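Local atomic coordinates of epidermin modifying enzyme EPID (PDB entry 1G63), a protein that catalyses the FMN-dependent oxidative decarboxylation of the C-terminal cysteine residue of the epidermin precursor peptide, forming a carbon-carbon double bond. Residues N115-M120 with R155-I160; D144-F149 with N159-N164. One frame throughout, in Å; residues are numbered along the deposited sequence.

Contact 1: N115-M120 with R155-I160; sequences NMNIRM and RYKNNI. With FMN (flavin mononucleotide), chain N.
The flavin-binding turn after strand 110-114 packs against I160, near the C-terminal end of strand 156-161, through the M116 carbonyl and the I118 side chain. The turn and the short helix after it contribute N115, M116 and M120 to the FMN pocket. The imide N3 of the flavin donates to N115 O (2.8 Å, N-H...O angle 168°), a nearly straight bond. On the strand side, I160 reaches toward the same piece of backbone. Its chi1 of 89°, well off a staggered value, lays CG1 against M116 O. The modelled separation of CG1 and M116 O is too short to be trusted in detail. CD1 of I160 lies 3.6 Å from N115 CA. The other branch, CG2, meets I118 CD1 at 4.0 Å, and the two isoleucine side chains slide past each other in opposite directions. I118 CG2 turns to the strand and touches N158 O. K157 is bent at chi3, and its CE comes to 4.0 Å from that same methyl.

No direct hydrogen bond joins the two segments. A water bridges them instead. Three N-H groups point at it: I118 N and N159 ND2, both at 2.9 Å, and I160 N, longer at 3.3 Å and probably the weakest. The first turn of helix 118-121 is capped locally: N117 OD1 accepts from R119 N at 2.9 Å, with the donor tilted 19° from the carbonyl plane. N117 is thus the N-cap.

Around this contact, M116 rests on A84 and I87 of helix 84-91, while N158 packs on M145 and K147 of the partner strand 144-149. N117 and the short helix face a second subunit, where M120 meets the active-site residue H67 of that subunit and N117 meets its I68.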
ATOM      1  N   ASN B 115      11.835  24.362 -26.940  1.00 32.96           N
ATOM      2  CA  ASN B 115      11.610  23.172 -27.751  1.00 32.28           C
ATOM      3  C   ASN B 115      10.151  22.761 -27.633  1.00 32.15           C
ATOM      4  O   ASN B 115       9.667  22.443 -26.546  1.00 32.45           O
ATOM      5  CB  ASN B 115      12.495  22.006 -27.334  1.00 31.97           C
ATOM      6  CG  ASN B 115      12.335  20.807 -28.262  1.00 32.90           C
ATOM      7  OD1 ASN B 115      11.742  19.795 -27.894  1.00 31.71           O
ATOM      8  ND2 ASN B 115      12.848  20.931 -29.488  1.00 32.77           N
ATOM      9  N   MET B 116       9.458  22.772 -28.764  1.00 31.03           N
ATOM     10  CA  MET B 116       8.050  22.432 -28.803  1.00 31.37           C
ATOM     11  C   MET B 116       7.628  22.361 -30.259  1.00 32.80           C
ATOM     12  O   MET B 116       8.373  22.773 -31.145  1.00 31.70           O
ATOM     13  CB  MET B 116       7.240  23.525 -28.106  1.00 30.00           C
ATOM     14  CG  MET B 116       7.413  24.898 -28.757  1.00 29.18           C
ATOM     15  SD  MET B 116       6.724  26.279 -27.824  1.00 27.33           S
ATOM     16  CE  MET B 116       8.068  26.597 -26.650  1.00 25.40           C
ATOM     17  N   ASN B 117       6.432  21.844 -30.502  1.00 33.72           N
ATOM     18  CA  ASN B 117       5.919  21.759 -31.851  1.00 35.38           C
ATOM     19  C   ASN B 117       5.721  23.180 -32.357  1.00 36.27           C
ATOM     20  O   ASN B 117       5.425  24.084 -31.578  1.00 34.83           O
ATOM     21  CB  ASN B 117       4.595  21.006 -31.867  1.00 35.96           C
ATOM     22  CG  ASN B 117       4.034  20.851 -33.258  1.00 36.10           C
ATOM     23  OD1 ASN B 117       3.421  21.770 -33.802  1.00 38.96           O
ATOM     24  ND2 ASN B 117       4.252  19.690 -33.849  1.00 35.40           N
ATOM     25  N   ILE B 118       5.894  23.370 -33.661  1.00 37.89           N
ATOM     26  CA  ILE B 118       5.755  24.685 -34.279  1.00 39.12           C
ATOM     27  C   ILE B 118       4.440  25.412 -33.958  1.00 39.21           C
ATOM     28  O   ILE B 118       4.434  26.629 -33.796  1.00 39.69           O
ATOM     29  CB  ILE B 118       5.926  24.584 -35.818  1.00 39.18           C
ATOM     30  CG1 ILE B 118       5.970  25.983 -36.433  1.00 39.44           C
ATOM     31  CG2 ILE B 118       4.804  23.761 -36.414  1.00 38.20           C
ATOM     32  CD1 ILE B 118       7.136  26.831 -35.941  1.00 39.49           C
ATOM     33  N   ARG B 119       3.335  24.678 -33.858  1.00 40.30           N
ATOM     34  CA  ARG B 119       2.055  25.311 -33.560  1.00 41.73           C
ATOM     35  C   ARG B 119       2.010  25.928 -32.165  1.00 40.93           C
ATOM     36  O   ARG B 119       1.382  26.962 -31.965  1.00 39.87           O
ATOM     37  CB  ARG B 119       0.902  24.318 -33.717  1.00 44.61           C
ATOM     38  CG  ARG B 119      -0.439  24.888 -33.246  1.00 48.87           C
ATOM     39  CD  ARG B 119      -1.624  24.128 -33.815  1.00 53.22           C
ATOM     40  NE  ARG B 119      -1.748  24.299 -35.250  1.00 56.45           N
ATOM     41  CZ  ARG B 119      -2.438  23.515 -36.068  1.00 58.95           C
ATOM     42  NH1 ARG B 119      -2.457  23.807 -37.361  1.00 59.57           N
ATOM     43  NH2 ARG B 119      -3.091  22.446 -35.616  1.00 61.45           N
ATOM     44  N   MET B 120       2.665  25.288 -31.202  1.00 40.48           N
ATOM     45  CA  MET B 120       2.701  25.806 -29.834  1.00 40.64           C
ATOM     46  C   MET B 120       3.538  27.080 -29.817  1.00 40.13           C
ATOM     47  O   MET B 120       3.249  28.028 -29.078  1.00 39.71           O
ATOM     48  CB  MET B 120       3.335  24.787 -28.885  1.00 40.58           C
ATOM     49  CG  MET B 120       2.546  23.496 -28.711  1.00 41.53           C
ATOM     50  SD  MET B 120       3.431  22.332 -27.658  1.00 40.59           S
ATOM     51  CE  MET B 120       3.212  23.133 -26.032  1.00 38.17           C
ATOM     52  N   ARG B 155       2.888  15.734 -46.646  1.00 78.36           N
ATOM     53  CA  ARG B 155       3.482  17.055 -46.821  1.00 76.40           C
ATOM     54  C   ARG B 155       4.767  17.274 -46.018  1.00 73.95           C
ATOM     55  O   ARG B 155       5.065  16.540 -45.074  1.00 73.16           O
ATOM     56  CB  ARG B 155       2.466  18.136 -46.421  1.00 78.35           C
ATOM     57  CG  ARG B 155       1.231  18.240 -47.309  1.00 81.52           C
ATOM     58  CD  ARG B 155       1.574  18.799 -48.688  1.00 84.60           C
ATOM     59  NE  ARG B 155       0.381  19.154 -49.458  1.00 87.01           N
ATOM     60  CZ  ARG B 155       0.402  19.701 -50.673  1.00 87.95           C
ATOM     61  NH1 ARG B 155       1.557  19.962 -51.271  1.00 88.07           N
ATOM     62  NH2 ARG B 155      -0.736  19.995 -51.293  1.00 88.14           N
ATOM     63  N   TYR B 156       5.525  18.291 -46.426  1.00 70.70           N
ATOM     64  CA  TYR B 156       6.755  18.694 -45.752  1.00 66.44           C
ATOM     65  C   TYR B 156       6.334  19.903 -44.932  1.00 64.49           C
ATOM     66  O   TYR B 156       5.545  20.724 -45.402  1.00 63.56           O
ATOM     67  CB  TYR B 156       7.829  19.132 -46.752  1.00 65.32           C
ATOM     68  CG  TYR B 156       8.741  18.033 -47.226  1.00 63.89           C
ATOM     69  CD1 TYR B 156       8.332  17.136 -48.212  1.00 63.46           C
ATOM     70  CD2 TYR B 156      10.017  17.882 -46.681  1.00 63.06           C
ATOM     71  CE1 TYR B 156       9.174  16.113 -48.646  1.00 62.76           C
ATOM     72  CE2 TYR B 156      10.866  16.861 -47.104  1.00 62.55           C
ATOM     73  CZ  TYR B 156      10.437  15.981 -48.089  1.00 62.64           C
ATOM     74  OH  TYR B 156      11.268  14.970 -48.516  1.00 62.68           O
ATOM     75  N   LYS B 157       6.855  20.024 -43.718  1.00 62.35           N
ATOM     76  CA  LYS B 157       6.486  21.149 -42.871  1.00 60.58           C
ATOM     77  C   LYS B 157       7.685  21.740 -42.149  1.00 58.83           C
ATOM     78  O   LYS B 157       8.692  21.061 -41.935  1.00 57.17           O
ATOM     79  CB  LYS B 157       5.436  20.709 -41.836  1.00 61.00           C
ATOM     80  CG  LYS B 157       4.883  21.848 -40.976  1.00 62.66           C
ATOM     81  CD  LYS B 157       3.938  21.363 -39.876  1.00 63.93           C
ATOM     82  CE  LYS B 157       4.672  20.530 -38.819  1.00 64.71           C
ATOM     83  NZ  LYS B 157       3.821  20.154 -37.641  1.00 63.16           N
ATOM     84  N   ASN B 158       7.572  23.015 -41.790  1.00 57.60           N
ATOM     85  CA  ASN B 158       8.622  23.694 -41.044  1.00 55.74           C
ATOM     86  C   ASN B 158       8.489  23.133 -39.629  1.00 54.31           C
ATOM     87  O   ASN B 158       7.378  22.981 -39.123  1.00 54.40           O
ATOM     88  CB  ASN B 158       8.380  25.205 -41.024  1.00 56.24           C
ATOM     89  CG  ASN B 158       9.576  25.980 -40.500  1.00 57.54           C
ATOM     90  OD1 ASN B 158       9.440  27.110 -40.033  1.00 59.34           O
ATOM     91  ND2 ASN B 158      10.759  25.380 -40.590  1.00 57.73           N
ATOM     92  N   ASN B 159       9.613  22.820 -38.998  1.00 52.17           N
ATOM     93  CA  ASN B 159       9.606  22.258 -37.653  1.00 49.94           C
ATOM     94  C   ASN B 159      10.792  22.771 -36.838  1.00 47.59           C
ATOM     95  O   ASN B 159      11.885  22.934 -37.377  1.00 45.87           O
ATOM     96  CB  ASN B 159       9.671  20.729 -37.743  1.00 52.47           C
ATOM     97  CG  ASN B 159       8.322  20.100 -38.090  1.00 54.83           C
ATOM     98  OD1 ASN B 159       8.244  19.167 -38.899  1.00 55.54           O
ATOM     99  ND2 ASN B 159       7.258  20.596 -37.464  1.00 54.20           N
ATOM    100  N   ILE B 160      10.585  23.036 -35.546  1.00 44.50           N
ATOM    101  CA  ILE B 160      11.695  23.499 -34.720  1.00 41.46           C
ATOM    102  C   ILE B 160      12.511  22.253 -34.351  1.00 39.65           C
ATOM    103  O   ILE B 160      11.970  21.152 -34.244  1.00 39.10           O
ATOM    104  CB  ILE B 160      11.217  24.272 -33.423  1.00 40.79           C
ATOM    105  CG1 ILE B 160      10.995  23.308 -32.272  1.00 40.40           C
ATOM    106  CG2 ILE B 160       9.946  25.075 -33.697  1.00 38.94           C
ATOM    107  CD1 ILE B 160      12.157  23.236 -31.335  1.00 38.98           C
TER
HETATM  108  N1  FMN N 501       5.693  20.567 -24.277  1.00 30.19           N
HETATM  109  C2  FMN N 501       6.647  21.384 -24.825  1.00 30.16           C
HETATM  110  O2  FMN N 501       6.770  22.542 -24.548  1.00 31.08           O
HETATM  111  N3  FMN N 501       7.554  20.835 -25.792  1.00 29.52           N
HETATM  112  C4  FMN N 501       7.552  19.553 -26.225  1.00 29.68           C
HETATM  113  O4  FMN N 501       8.362  19.183 -27.088  1.00 30.20           O
HETATM  114  C4A FMN N 501       6.511  18.684 -25.661  1.00 30.21           C
HETATM  115  N5  FMN N 501       6.450  17.398 -25.984  1.00 32.71           N
HETATM  116  C5A FMN N 501       5.589  16.574 -25.316  1.00 31.73           C
HETATM  117  C6  FMN N 501       5.591  15.138 -25.591  1.00 32.44           C
HETATM  118  C7  FMN N 501       4.669  14.279 -25.064  1.00 32.15           C
HETATM  119  C7M FMN N 501       4.714  12.774 -25.370  1.00 30.77           C
HETATM  120  C8  FMN N 501       3.780  14.760 -23.988  1.00 31.77           C
HETATM  121  C8M FMN N 501       2.835  13.826 -23.271  1.00 31.13           C
HETATM  122  C9  FMN N 501       3.746  16.128 -23.735  1.00 29.69           C
HETATM  123  C9A FMN N 501       4.609  17.055 -24.352  1.00 30.45           C
HETATM  124  N10 FMN N 501       4.628  18.463 -24.108  1.00 27.80           N
HETATM  125  C10 FMN N 501       5.608  19.289 -24.644  1.00 28.94           C
HETATM  126  C1' FMN N 501       3.693  19.039 -23.130  1.00 25.95           C
HETATM  127  C2' FMN N 501       4.395  19.154 -21.754  1.00 23.53           C
HETATM  128  O2' FMN N 501       4.899  17.920 -21.239  1.00 23.94           O
HETATM  129  C3' FMN N 501       3.435  19.749 -20.726  1.00 22.46           C
HETATM  130  O3' FMN N 501       3.067  21.106 -21.139  1.00 19.97           O
HETATM  131  C4' FMN N 501       3.949  19.800 -19.295  1.00 23.26           C
HETATM  132  O4' FMN N 501       2.899  20.199 -18.378  1.00 22.15           O
HETATM  133  C5' FMN N 501       5.164  20.691 -19.091  1.00 24.06           C
HETATM  134  O5' FMN N 501       5.652  20.579 -17.737  1.00 25.55           O
HETATM  135  P   FMN N 501       7.076  21.109 -17.278  1.00 21.73           P
HETATM  136  O1P FMN N 501       7.137  22.563 -17.625  1.00 24.48           O
HETATM  137  O2P FMN N 501       8.107  20.282 -17.947  1.00 25.14           O
HETATM  138  O3P FMN N 501       7.087  20.871 -15.725  1.00 25.23           O
HETATM  139  O   HOH W   1       7.797  21.461 -34.772  1.00 36.88           O

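Contact 2: D144-F149 with N159-N164; sequences DMNKSF and NITMPN
One water is gripped from both segments: it accepts from D144 N (3.0 Å), and donates to D144 OD2 and to T161 O. D144 CG stands beside its own backbone N (chi1 -68°), which lets the backbone N-H and the carboxylate share the water. OD2 also has a weak bond from Y141 OH and lies 3.3 Å from P163 CA. T161 N donates to D144 O at 2.7 Å, coming from well above the carbonyl plane. Strands 144-149 and 156-161 form an antiparallel beta hairpin here. N146 and N159 are a hydrogen-bonded pair, N146 N to N159 O at 3.1 Å and N159 N to N146 O at 3.2 Å. Next to it, M145 and I160 are a non-hydrogen-bonded pair with CA atoms 4.1 Å apart. The CA-H groups of this pair point at carbonyls across the hairpin, I160 CA at D144 O and M145 CA at N159 O. On its face of the sheet, M145 CG lies 4.3 Å from I160 CB. Further along, P163 O accepts from Y21 OH, and N164 OD1 caps helix 165-172 through E166 N.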
ATOM      1  N   ASP B 144      15.941  26.439 -33.501  1.00 39.45           N
ATOM      2  CA  ASP B 144      16.387  26.054 -34.834  1.00 41.64           C
ATOM      3  C   ASP B 144      15.176  25.473 -35.561  1.00 43.89           C
ATOM      4  O   ASP B 144      14.226  25.010 -34.919  1.00 42.85           O
ATOM      5  CB  ASP B 144      17.519  25.019 -34.744  1.00 40.60           C
ATOM      6  CG  ASP B 144      18.791  25.604 -34.158  1.00 40.49           C
ATOM      7  OD1 ASP B 144      19.289  26.599 -34.720  1.00 40.79           O
ATOM      8  OD2 ASP B 144      19.291  25.082 -33.142  1.00 40.18           O
ATOM      9  N   MET B 145      15.205  25.511 -36.890  1.00 46.13           N
ATOM     10  CA  MET B 145      14.095  25.006 -37.694  1.00 48.98           C
ATOM     11  C   MET B 145      14.535  24.506 -39.072  1.00 52.07           C
ATOM     12  O   MET B 145      15.231  25.208 -39.812  1.00 53.42           O
ATOM     13  CB  MET B 145      13.043  26.106 -37.876  1.00 48.26           C
ATOM     14  CG  MET B 145      12.622  26.789 -36.583  1.00 47.61           C
ATOM     15  SD  MET B 145      11.184  27.822 -36.793  1.00 49.15           S
ATOM     16  CE  MET B 145      11.934  29.364 -37.291  1.00 51.24           C
ATOM     17  N   ASN B 146      14.135  23.287 -39.415  1.00 54.06           N
ATOM     18  CA  ASN B 146      14.474  22.733 -40.718  1.00 56.89           C
ATOM     19  C   ASN B 146      13.198  22.191 -41.359  1.00 57.90           C
ATOM     20  O   ASN B 146      12.168  22.081 -40.698  1.00 56.52           O
ATOM     21  CB  ASN B 146      15.530  21.626 -40.584  1.00 58.41           C
ATOM     22  CG  ASN B 146      14.942  20.288 -40.157  1.00 60.85           C
ATOM     23  OD1 ASN B 146      14.338  20.169 -39.092  1.00 62.69           O
ATOM     24  ND2 ASN B 146      15.126  19.269 -40.992  1.00 61.95           N
ATOM     25  N   LYS B 147      13.264  21.872 -42.648  1.00 60.05           N
ATOM     26  CA  LYS B 147      12.107  21.346 -43.363  1.00 61.71           C
ATOM     27  C   LYS B 147      12.152  19.824 -43.337  1.00 63.34           C
ATOM     28  O   LYS B 147      12.909  19.196 -44.076  1.00 63.46           O
ATOM     29  CB  LYS B 147      12.107  21.867 -44.800  1.00 61.46           C
ATOM     30  CG  LYS B 147      12.254  23.374 -44.868  1.00 62.27           C
ATOM     31  CD  LYS B 147      11.103  24.060 -44.146  1.00 63.06           C
ATOM     32  CE  LYS B 147      11.504  25.438 -43.627  1.00 63.65           C
ATOM     33  NZ  LYS B 147      11.884  26.376 -44.711  1.00 62.53           N
ATOM     34  N   SER B 148      11.334  19.238 -42.471  1.00 65.48           N
ATOM     35  CA  SER B 148      11.296  17.795 -42.325  1.00 67.81           C
ATOM     36  C   SER B 148      10.031  17.193 -42.896  1.00 69.87           C
ATOM     37  O   SER B 148       8.957  17.798 -42.848  1.00 69.51           O
ATOM     38  CB  SER B 148      11.398  17.414 -40.848  1.00 68.34           C
ATOM     39  OG  SER B 148      10.239  17.822 -40.142  1.00 68.07           O
ATOM     40  N   PHE B 149      10.167  15.989 -43.436  1.00 72.63           N
ATOM     41  CA  PHE B 149       9.026  15.286 -43.988  1.00 75.65           C
ATOM     42  C   PHE B 149       8.296  14.656 -42.817  1.00 76.90           C
ATOM     43  O   PHE B 149       8.890  14.364 -41.777  1.00 77.15           O
ATOM     44  CB  PHE B 149       9.473  14.188 -44.963  1.00 76.74           C
ATOM     45  CG  PHE B 149       8.330  13.420 -45.584  1.00 77.86           C
ATOM     46  CD1 PHE B 149       7.402  14.063 -46.402  1.00 78.18           C
ATOM     47  CD2 PHE B 149       8.174  12.057 -45.339  1.00 78.71           C
ATOM     48  CE1 PHE B 149       6.335  13.360 -46.966  1.00 78.43           C
ATOM     49  CE2 PHE B 149       7.106  11.344 -45.900  1.00 78.66           C
ATOM     50  CZ  PHE B 149       6.186  11.999 -46.715  1.00 78.36           C
ATOM     51  N   ASN B 159       9.613  22.820 -38.998  1.00 52.17           N
ATOM     52  CA  ASN B 159       9.606  22.258 -37.653  1.00 49.94           C
ATOM     53  C   ASN B 159      10.792  22.771 -36.838  1.00 47.59           C
ATOM     54  O   ASN B 159      11.885  22.934 -37.377  1.00 45.87           O
ATOM     55  CB  ASN B 159       9.671  20.729 -37.743  1.00 52.47           C
ATOM     56  CG  ASN B 159       8.322  20.100 -38.090  1.00 54.83           C
ATOM     57  OD1 ASN B 159       8.244  19.167 -38.899  1.00 55.54           O
ATOM     58  ND2 ASN B 159       7.258  20.596 -37.464  1.00 54.20           N
ATOM     59  N   ILE B 160      10.585  23.036 -35.546  1.00 44.50           N
ATOM     60  CA  ILE B 160      11.695  23.499 -34.720  1.00 41.46           C
ATOM     61  C   ILE B 160      12.511  22.253 -34.351  1.00 39.65           C
ATOM     62  O   ILE B 160      11.970  21.152 -34.244  1.00 39.10           O
ATOM     63  CB  ILE B 160      11.217  24.272 -33.423  1.00 40.79           C
ATOM     64  CG1 ILE B 160      10.995  23.308 -32.272  1.00 40.40           C
ATOM     65  CG2 ILE B 160       9.946  25.075 -33.697  1.00 38.94           C
ATOM     66  CD1 ILE B 160      12.157  23.236 -31.335  1.00 38.98           C
ATOM     67  N   THR B 161      13.815  22.419 -34.194  1.00 37.99           N
ATOM     68  CA  THR B 161      14.674  21.294 -33.857  1.00 37.52           C
ATOM     69  C   THR B 161      15.554  21.587 -32.653  1.00 36.78           C
ATOM     70  O   THR B 161      15.651  22.720 -32.200  1.00 36.69           O
ATOM     71  CB  THR B 161      15.600  20.924 -35.035  1.00 37.60           C
ATOM     72  OG1 THR B 161      16.451  22.034 -35.345  1.00 36.17           O
ATOM     73  CG2 THR B 161      14.784  20.565 -36.257  1.00 36.55           C
ATOM     74  N   MET B 162      16.200  20.550 -32.143  1.00 36.98           N
ATOM     75  CA  MET B 162      17.089  20.702 -31.003  1.00 38.12           C
ATOM     76  C   MET B 162      18.395  21.400 -31.410  1.00 39.04           C
ATOM     77  O   MET B 162      18.908  21.204 -32.516  1.00 39.09           O
ATOM     78  CB  MET B 162      17.379  19.326 -30.379  1.00 35.60           C
ATOM     79  CG  MET B 162      16.215  18.741 -29.554  1.00 33.64           C
ATOM     80  SD  MET B 162      16.008  19.448 -27.876  1.00 31.27           S
ATOM     81  CE  MET B 162      15.349  20.921 -28.264  1.00 33.86           C
ATOM     82  N   PRO B 163      18.946  22.229 -30.510  1.00 40.51           N
ATOM     83  CA  PRO B 163      20.190  22.958 -30.768  1.00 41.11           C
ATOM     84  C   PRO B 163      21.414  22.038 -30.833  1.00 42.88           C
ATOM     85  O   PRO B 163      21.552  21.120 -30.026  1.00 42.26           O
ATOM     86  CB  PRO B 163      20.299  23.911 -29.573  1.00 40.25           C
ATOM     87  CG  PRO B 163      18.928  23.910 -28.948  1.00 40.68           C
ATOM     88  CD  PRO B 163      18.454  22.510 -29.153  1.00 40.26           C
ATOM     89  N   ASN B 164      22.298  22.295 -31.791  1.00 45.05           N
ATOM     90  CA  ASN B 164      23.537  21.535 -31.924  1.00 46.94           C
ATOM     91  C   ASN B 164      24.373  21.947 -30.698  1.00 46.45           C
ATOM     92  O   ASN B 164      24.193  23.044 -30.172  1.00 44.91           O
ATOM     93  CB  ASN B 164      24.223  21.932 -33.242  1.00 51.59           C
ATOM     94  CG  ASN B 164      25.629  21.370 -33.374  1.00 57.41           C
ATOM     95  OD1 ASN B 164      26.582  21.889 -32.776  1.00 59.36           O
ATOM     96  ND2 ASN B 164      25.770  20.301 -34.161  1.00 59.41           N
TER
HETATM   97  O   HOH W   2      16.947  24.779 -31.261  1.00 26.22           O

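How the contacts relate
Both contacts use strand 156-161 and share N159 and I160, and their centres lie about 8 Å apart. Contact 1 is partly buried, with N115 and M116 in the flavin pocket and a second subunit close by. Contact 2 is at the surface, and no other chain of the assembly touches it. Their chemistry differs accordingly. Contact 1 rests on isoleucine side chains packed against each other and against backbone carbonyls, with a bridging water. Contact 2 depends on backbone hydrogen bonds between strands. I160 serves both, with its backbone in the hairpin and its side chain against the flavin-binding turn. A probable K157 N to S148 O bond carries the hairpin pairing on beyond N159.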